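Local structure of N-acetylgalactosaminyltransferase 7 (Homo sapiens, 6IWR) at residues A[165-175]-A[240-251]; A[109-117]-A[381-389]. The protein belongs to the polypeptide GalNAc transferase family and joins a manganese-binding GT-A glycosyltransferase domain to a ricin-type beta-trefoil lectin domain. One frame throughout, in Å; residues are numbered along the deposited sequence.

Contact 1. Residues A[165-175]-A[240-251]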
# COMPACT_ATOMS: atom_id res chain seq x y z
N ARG A 165 -9.01 29.19 -4.37
CA ARG A 165 -9.72 29.26 -3.10
C ARG A 165 -8.77 29.66 -1.98
O ARG A 165 -9.17 30.38 -1.05
CB ARG A 165 -10.41 27.93 -2.79
CG ARG A 165 -11.25 27.93 -1.49
CD ARG A 165 -12.46 26.94 -1.54
NE ARG A 165 -12.05 25.65 -2.06
CZ ARG A 165 -12.50 25.07 -3.17
NH1 ARG A 165 -11.99 23.90 -3.54
NH2 ARG A 165 -13.46 25.64 -3.90
N THR A 166 -7.50 29.22 -2.04
CA THR A 166 -6.52 29.70 -1.08
C THR A 166 -6.48 31.22 -1.09
O THR A 166 -6.66 31.88 -0.05
CB THR A 166 -5.13 29.17 -1.42
OG1 THR A 166 -5.17 27.77 -1.71
CG2 THR A 166 -4.16 29.44 -0.27
N VAL A 167 -6.26 31.78 -2.28
CA VAL A 167 -6.18 33.22 -2.47
C VAL A 167 -7.49 33.89 -2.07
O VAL A 167 -7.49 34.87 -1.31
CB VAL A 167 -5.80 33.53 -3.93
CG1 VAL A 167 -5.95 35.03 -4.22
CG2 VAL A 167 -4.35 33.09 -4.21
N HIS A 168 -8.61 33.41 -2.61
CA HIS A 168 -9.89 33.99 -2.21
C HIS A 168 -10.02 34.00 -0.70
O HIS A 168 -10.36 35.02 -0.09
CB HIS A 168 -11.07 33.22 -2.84
CG HIS A 168 -11.43 33.67 -4.23
ND1 HIS A 168 -12.54 34.45 -4.50
CD2 HIS A 168 -10.82 33.46 -5.42
CE1 HIS A 168 -12.60 34.69 -5.79
NE2 HIS A 168 -11.57 34.10 -6.38
N SER A 169 -9.70 32.87 -0.06
CA SER A 169 -9.81 32.78 1.38
C SER A 169 -8.95 33.84 2.06
O SER A 169 -9.41 34.53 2.98
CB SER A 169 -9.45 31.36 1.81
OG SER A 169 -8.39 31.30 2.73
N VAL A 170 -7.71 34.03 1.60
CA VAL A 170 -6.82 35.04 2.19
C VAL A 170 -7.39 36.44 2.00
O VAL A 170 -7.42 37.26 2.94
CB VAL A 170 -5.41 34.94 1.58
CG1 VAL A 170 -4.58 36.16 1.99
CG2 VAL A 170 -4.74 33.64 2.00
N ILE A 171 -7.84 36.75 0.78
CA ILE A 171 -8.53 38.01 0.53
C ILE A 171 -9.75 38.14 1.43
O ILE A 171 -10.00 39.20 2.01
CB ILE A 171 -8.88 38.10 -0.97
CG1 ILE A 171 -7.60 38.00 -1.81
CG2 ILE A 171 -9.65 39.37 -1.27
CD1 ILE A 171 -7.23 39.30 -2.49
N LYS A 172 -10.51 37.06 1.62
CA LYS A 172 -11.77 37.20 2.33
C LYS A 172 -11.57 37.50 3.82
O LYS A 172 -12.31 38.31 4.39
CB LYS A 172 -12.64 35.96 2.17
CG LYS A 172 -14.08 36.23 2.54
CD LYS A 172 -15.00 35.09 2.13
CE LYS A 172 -16.44 35.37 2.50
NZ LYS A 172 -17.26 34.14 2.36
N ARG A 173 -10.62 36.86 4.47
CA ARG A 173 -10.59 36.91 5.93
C ARG A 173 -9.42 37.73 6.46
O ARG A 173 -9.13 37.68 7.67
CB ARG A 173 -10.56 35.50 6.48
CG ARG A 173 -11.61 34.64 5.84
CD ARG A 173 -11.74 33.33 6.53
NE ARG A 173 -12.96 32.67 6.10
CZ ARG A 173 -13.03 31.73 5.16
NH1 ARG A 173 -14.21 31.22 4.84
NH2 ARG A 173 -11.94 31.30 4.55
N THR A 174 -8.78 38.51 5.61
CA THR A 174 -7.64 39.26 6.07
C THR A 174 -7.93 40.73 5.95
O THR A 174 -8.29 41.21 4.87
CB THR A 174 -6.39 38.88 5.26
OG1 THR A 174 -6.18 37.48 5.39
CG2 THR A 174 -5.19 39.55 5.82
N PRO A 175 -7.79 41.48 7.04
CA PRO A 175 -7.95 42.94 6.98
C PRO A 175 -7.14 43.54 5.83
O PRO A 175 -5.93 43.33 5.74
CB PRO A 175 -7.44 43.42 8.33
CG PRO A 175 -7.37 42.20 9.18
CD PRO A 175 -7.14 41.04 8.29
N LEU A 240 2.28 30.03 2.69
CA LEU A 240 1.05 29.25 2.62
C LEU A 240 1.15 28.24 1.49
O LEU A 240 1.53 28.60 0.37
CB LEU A 240 -0.16 30.17 2.37
CG LEU A 240 -1.17 30.46 3.48
CD1 LEU A 240 -0.54 30.27 4.82
CD2 LEU A 240 -1.71 31.86 3.35
N ASP A 241 0.78 26.97 1.76
CA ASP A 241 0.64 25.94 0.72
C ASP A 241 -0.37 26.44 -0.33
O ASP A 241 -1.19 27.31 -0.07
CB ASP A 241 0.15 24.59 1.32
CG ASP A 241 1.26 23.48 1.40
OD1 ASP A 241 2.41 23.89 1.68
OD2 ASP A 241 0.99 22.22 1.21
N ALA A 242 -0.30 25.88 -1.53
CA ALA A 242 -1.27 26.31 -2.53
C ALA A 242 -2.63 25.62 -2.38
O ALA A 242 -3.50 25.77 -3.24
CB ALA A 242 -0.72 26.09 -3.94
N HIS A 243 -2.86 24.89 -1.29
CA HIS A 243 -4.12 24.21 -1.03
C HIS A 243 -4.50 24.43 0.44
O HIS A 243 -4.58 23.51 1.25
CB HIS A 243 -4.01 22.72 -1.38
CG HIS A 243 -2.64 22.14 -1.18
ND1 HIS A 243 -1.78 21.88 -2.23
CD2 HIS A 243 -1.96 21.83 -0.05
CE1 HIS A 243 -0.64 21.41 -1.75
NE2 HIS A 243 -0.72 21.37 -0.43
N CYS A 244 -4.74 25.70 0.79
CA CYS A 244 -5.06 26.11 2.15
C CYS A 244 -6.33 26.95 2.19
O CYS A 244 -6.70 27.61 1.21
CB CYS A 244 -3.91 26.90 2.78
SG CYS A 244 -2.43 25.94 2.92
N GLU A 245 -6.99 26.93 3.36
CA GLU A 245 -8.13 27.81 3.65
C GLU A 245 -7.93 28.39 5.04
O GLU A 245 -8.00 27.68 6.05
CB GLU A 245 -9.47 27.08 3.54
CG GLU A 245 -9.87 26.77 2.12
CD GLU A 245 -11.18 26.00 2.02
OE1 GLU A 245 -12.23 26.56 2.40
OE2 GLU A 245 -11.17 24.82 1.58
N VAL A 246 -7.68 29.66 5.09
CA VAL A 246 -7.34 30.34 6.32
C VAL A 246 -8.60 30.56 7.16
O VAL A 246 -9.66 30.92 6.63
CB VAL A 246 -6.66 31.66 5.93
CG1 VAL A 246 -7.66 32.80 5.98
CG2 VAL A 246 -5.42 31.91 6.76
N ALA A 247 -8.50 30.34 8.48
CA ALA A 247 -9.63 30.52 9.40
C ALA A 247 -9.96 32.00 9.63
O ALA A 247 -9.24 32.89 9.16
CB ALA A 247 -9.32 29.87 10.74
N VAL A 248 -11.04 32.29 10.39
CA VAL A 248 -11.40 33.70 10.58
C VAL A 248 -10.58 34.28 11.71
O VAL A 248 -10.31 33.61 12.72
CB VAL A 248 -12.92 33.92 10.80
CG1 VAL A 248 -13.78 32.87 10.12
CG2 VAL A 248 -13.29 34.13 12.27
N ASN A 249 -10.18 35.54 11.54
CA ASN A 249 -9.24 36.22 12.42
C ASN A 249 -7.98 35.38 12.63
O ASN A 249 -7.57 35.11 13.77
CB ASN A 249 -9.87 36.58 13.75
CG ASN A 249 -8.99 37.47 14.57
OD1 ASN A 249 -8.14 38.17 14.02
ND2 ASN A 249 -9.16 37.46 15.88
N TRP A 250 -7.36 34.97 11.51
CA TRP A 250 -6.09 34.26 11.57
C TRP A 250 -4.91 35.20 11.64
O TRP A 250 -3.83 34.79 12.07
CB TRP A 250 -5.87 33.37 10.34
CG TRP A 250 -5.70 34.15 9.06
CD1 TRP A 250 -6.68 34.86 8.41
CD2 TRP A 250 -4.50 34.30 8.27
NE1 TRP A 250 -6.16 35.42 7.26
CE2 TRP A 250 -4.84 35.11 7.16
CE3 TRP A 250 -3.18 33.81 8.39
CZ2 TRP A 250 -3.91 35.46 6.17
CZ3 TRP A 250 -2.25 34.17 7.40
CH2 TRP A 250 -2.63 34.98 6.30
N TYR A 251 -5.11 36.46 11.25
CA TYR A 251 -4.00 37.35 10.98
C TYR A 251 -3.45 37.98 12.26
O TYR A 251 -2.23 37.98 12.48
CB TYR A 251 -4.43 38.42 9.98
CG TYR A 251 -3.27 39.26 9.54
CD1 TYR A 251 -2.48 38.87 8.47
CD2 TYR A 251 -2.91 40.43 10.24
CE1 TYR A 251 -1.38 39.63 8.07
CE2 TYR A 251 -1.82 41.19 9.85
CZ TYR A 251 -1.06 40.78 8.77
OH TYR A 251 0.03 41.51 8.36
O HOH W 1 -11.54 37.15 9.93
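Thr166 and Ser169, three residues apart, receive the backbone of strand 244-246 in the GT-A domain, where helix 160-173 runs nearly parallel to the strand (10° between short axes). The tight part is here: Cys244 N donates to Thr166 OG1 over 3.3 Å, a hydroxyl also hydrogen-bonded to Thr162; Val246 N donates to Ser169 OG over 3.0 Å, and Cys244 O lies 3.1 Å from Thr166 CA in a CA-H...O contact. Val170 CG2 and Leu240 CD2 meet tip to tip. In the preceding turn, Asp241, hydrogen-bonded to His380, reaches toward the bound manganese. More loosely, Arg165 NE stands 3.8 Å from Glu245 OE2, a long salt bridge; Arg165 NH1 also bonds Ser120, and Glu245 OE1 has a second salt bridge to Arg127. Arg173 gives Val246 O a weak bond from NH2 and turns NH1 to Glu81. At the more open end, by the partly exposed Val248, a water accepts from Asn249 N and donates weakly to Arg173 O. Buried beside it, Thr174 OG1 is anti to its own carbonyl carbon (chi1 -58°), where it donates to Val170 O and accepts from Trp250 NE1 at 2.8 Å, lying at the indole edge, 15° out of the ring plane.

Contact 2. Residues A[109-117]-A[381-389]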
# COMPACT_ATOMS: atom_id res chain seq x y z
N SER A 109 -9.68 12.68 -11.58
CA SER A 109 -9.05 13.90 -11.09
C SER A 109 -8.08 13.61 -9.95
O SER A 109 -7.07 14.32 -9.81
CB SER A 109 -10.10 14.94 -10.68
OG SER A 109 -10.63 14.75 -9.38
N ILE A 110 -8.33 12.56 -9.16
CA ILE A 110 -7.37 12.19 -8.12
C ILE A 110 -6.04 11.78 -8.74
O ILE A 110 -4.97 12.23 -8.30
CB ILE A 110 -7.94 11.08 -7.22
CG1 ILE A 110 -9.18 11.58 -6.46
CG2 ILE A 110 -6.87 10.61 -6.25
CD1 ILE A 110 -10.02 10.49 -5.86
N LYS A 111 -6.08 10.93 -9.77
CA LYS A 111 -4.86 10.63 -10.53
C LYS A 111 -4.13 11.90 -10.93
O LYS A 111 -2.91 11.99 -10.77
CB LYS A 111 -5.18 9.79 -11.78
CG LYS A 111 -4.94 8.29 -11.63
CD LYS A 111 -5.31 7.58 -12.93
CE LYS A 111 -5.65 6.12 -12.71
NZ LYS A 111 -6.06 5.47 -13.98
N GLU A 112 -4.85 12.89 -11.48
CA GLU A 112 -4.15 14.07 -12.00
C GLU A 112 -3.59 14.94 -10.89
O GLU A 112 -2.47 15.45 -11.01
CB GLU A 112 -5.05 14.91 -12.91
CG GLU A 112 -4.30 16.15 -13.46
CD GLU A 112 -5.06 16.94 -14.53
OE1 GLU A 112 -4.49 17.93 -15.06
OE2 GLU A 112 -6.22 16.60 -14.84
N PHE A 113 -4.35 15.14 -9.79
CA PHE A 113 -4.01 16.12 -8.76
C PHE A 113 -3.79 15.55 -7.35
O PHE A 113 -3.13 16.21 -6.54
CB PHE A 113 -5.10 17.20 -8.67
CG PHE A 113 -5.29 17.96 -9.94
CD1 PHE A 113 -4.49 19.05 -10.24
CD2 PHE A 113 -6.26 17.57 -10.84
CE1 PHE A 113 -4.64 19.74 -11.41
CE2 PHE A 113 -6.42 18.26 -12.02
CZ PHE A 113 -5.60 19.34 -12.31
N GLY A 114 -4.31 14.37 -7.04
CA GLY A 114 -4.25 13.92 -5.67
C GLY A 114 -5.37 14.43 -4.80
O GLY A 114 -5.49 13.99 -3.65
N PHE A 115 -6.20 15.34 -5.30
CA PHE A 115 -7.42 15.75 -4.63
C PHE A 115 -8.61 15.45 -5.52
O PHE A 115 -8.50 15.31 -6.74
CB PHE A 115 -7.39 17.25 -4.31
CG PHE A 115 -6.16 17.68 -3.60
CD1 PHE A 115 -5.75 17.03 -2.45
CD2 PHE A 115 -5.41 18.74 -4.08
CE1 PHE A 115 -4.61 17.43 -1.77
CE2 PHE A 115 -4.24 19.14 -3.41
CZ PHE A 115 -3.85 18.48 -2.25
N ASN A 116 -9.76 15.29 -4.88
CA ASN A 116 -11.04 15.16 -5.57
C ASN A 116 -11.35 16.52 -6.18
O ASN A 116 -11.99 17.36 -5.55
CB ASN A 116 -12.10 14.74 -4.58
CG ASN A 116 -13.41 14.42 -5.23
OD1 ASN A 116 -14.21 13.66 -4.67
ND2 ASN A 116 -13.65 14.99 -6.42
N MET A 117 -10.92 16.75 -7.42
CA MET A 117 -11.14 18.07 -7.99
C MET A 117 -12.57 18.26 -8.49
O MET A 117 -13.03 19.40 -8.60
CB MET A 117 -10.17 18.35 -9.12
CG MET A 117 -8.77 18.64 -8.64
SD MET A 117 -8.57 20.15 -7.66
CE MET A 117 -9.39 21.32 -8.74
N ILE A 381 -5.19 20.98 2.67
CA ILE A 381 -5.77 19.77 2.09
C ILE A 381 -4.72 18.67 2.08
O ILE A 381 -3.58 18.88 1.65
CB ILE A 381 -6.28 20.00 0.67
CG1 ILE A 381 -7.02 21.33 0.56
CG2 ILE A 381 -7.16 18.83 0.27
CD1 ILE A 381 -7.38 21.70 -0.84
N TYR A 382 -5.12 17.48 2.49
CA TYR A 382 -4.19 16.37 2.56
C TYR A 382 -4.46 15.40 1.43
O TYR A 382 -5.62 15.01 1.20
CB TYR A 382 -4.28 15.69 3.93
CG TYR A 382 -3.47 16.47 4.98
CD1 TYR A 382 -2.08 16.43 4.97
CD2 TYR A 382 -4.10 17.25 5.95
CE1 TYR A 382 -1.33 17.13 5.91
CE2 TYR A 382 -3.36 17.96 6.90
CZ TYR A 382 -1.96 17.90 6.88
OH TYR A 382 -1.20 18.59 7.80
N ARG A 383 -3.39 15.01 0.72
CA ARG A 383 -3.47 14.21 -0.49
C ARG A 383 -4.15 12.87 -0.26
O ARG A 383 -4.15 12.33 0.85
CB ARG A 383 -2.09 13.94 -1.06
CG ARG A 383 -1.95 14.28 -2.52
CD ARG A 383 -1.00 15.45 -2.61
NE ARG A 383 -1.27 16.37 -3.70
CZ ARG A 383 -0.65 17.54 -3.82
NH1 ARG A 383 0.25 17.89 -2.90
NH2 ARG A 383 -0.91 18.37 -4.83
N LEU A 384 -4.69 12.33 -1.34
CA LEU A 384 -5.35 11.03 -1.34
C LEU A 384 -4.51 10.06 -2.15
O LEU A 384 -3.75 10.45 -3.03
CB LEU A 384 -6.74 11.13 -1.96
CG LEU A 384 -7.61 12.28 -1.45
CD1 LEU A 384 -8.93 12.21 -2.18
CD2 LEU A 384 -7.82 12.16 0.03
N GLU A 385 -4.66 8.77 -1.86
CA GLU A 385 -3.90 7.84 -2.68
C GLU A 385 -4.40 7.92 -4.11
O GLU A 385 -5.47 8.45 -4.40
CB GLU A 385 -3.99 6.41 -2.16
CG GLU A 385 -4.65 6.29 -0.82
CD GLU A 385 -3.65 6.06 0.30
OE1 GLU A 385 -4.02 5.41 1.30
OE2 GLU A 385 -2.50 6.54 0.18
N GLY A 386 -3.59 7.38 -5.02
CA GLY A 386 -3.92 7.38 -6.43
C GLY A 386 -3.28 8.49 -7.23
O GLY A 386 -3.47 8.53 -8.45
N TRP A 387 -2.53 9.38 -6.59
CA TRP A 387 -1.95 10.50 -7.30
C TRP A 387 -0.77 10.03 -8.13
O TRP A 387 -0.21 8.96 -7.91
CB TRP A 387 -1.50 11.57 -6.31
CG TRP A 387 -1.09 12.83 -6.94
CD1 TRP A 387 -1.51 13.33 -8.14
CD2 TRP A 387 -0.17 13.78 -6.41
NE1 TRP A 387 -0.90 14.53 -8.39
CE2 TRP A 387 -0.07 14.84 -7.34
CE3 TRP A 387 0.58 13.85 -5.24
CZ2 TRP A 387 0.74 15.94 -7.14
CZ3 TRP A 387 1.39 14.93 -5.04
CH2 TRP A 387 1.46 15.97 -5.98
N GLN A 388 -0.40 10.85 -9.10
CA GLN A 388 0.78 10.56 -9.92
C GLN A 388 1.32 11.89 -10.45
O GLN A 388 1.05 12.29 -11.58
CB GLN A 388 0.43 9.59 -11.04
CG GLN A 388 -0.93 8.89 -10.82
CD GLN A 388 -1.23 7.77 -11.84
OE1 GLN A 388 -0.99 7.93 -13.04
NE2 GLN A 388 -1.75 6.63 -11.36
N GLY A 389 2.13 12.58 -9.62
CA GLY A 389 2.62 12.12 -8.33
C GLY A 389 3.92 11.34 -8.48
O GLY A 389 3.87 10.11 -8.48
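A helix end meets a loop in this partly buried contact: the C-terminus of helix 103-113 and the turn after it lie against the loop that leaves strand 376-382 close to the manganese site. Successive carbonyls of the helix end and the turn act as acceptors. Trp387 NE1 donates to Glu112 O over 3.2 Å; Glu112 O lies in the indole plane, while the donor stands above the carbonyl plane. Arg383 NE makes a weak bond to Phe113 O, and Leu384 N a firmer one to Gly114 O at 3.0 Å, in the carbonyl plane. Gly114, with positive phi (85°), lays its CA over the five-membered ring of Trp387, 3.9 Å from the centroid. The Arg383 guanidinium is layered between Trp387 CH2 on one face and Phe115 CZ on the other, its plane 15° from the Phe115 ring. Ile381 CB covers the Phe115 face turned away from Phe113 O, 4.3 Å from the centroid. At the exposed rim, the Lys111 and Gln388 side chains run side by side, and Gln388 packs on Gln388 of the second subunit. With one backbone carbonyl of the helix end, Phe113 O, as a weak acceptor, the orientation of the guanidinium is fixed between the two rings, and its positive charge would be expected to suit the negative end of the helix dipole.

How the contacts relate
Strands 244-246 and 376-382 are antiparallel neighbours in one sheet, which both contacts reach, and contact 1 is nested within the chain loop that contact 2 closes. They meet at His243, whose O lies 3.0 Å from Ile381 N, a probable hydrogen bond, and whose ring packs against Phe115 and Arg383. Contact 1 is the buried one, laying a helix alongside a strand, with hydroxyls receiving strand amides and charged groups around them. Contact 2 is partly exposed, reaches the second subunit, and relies on backbone carbonyls, glycine and layered flat groups. Each brings a side chain near the manganese: Asp241 from contact 1, Arg383 from contact 2.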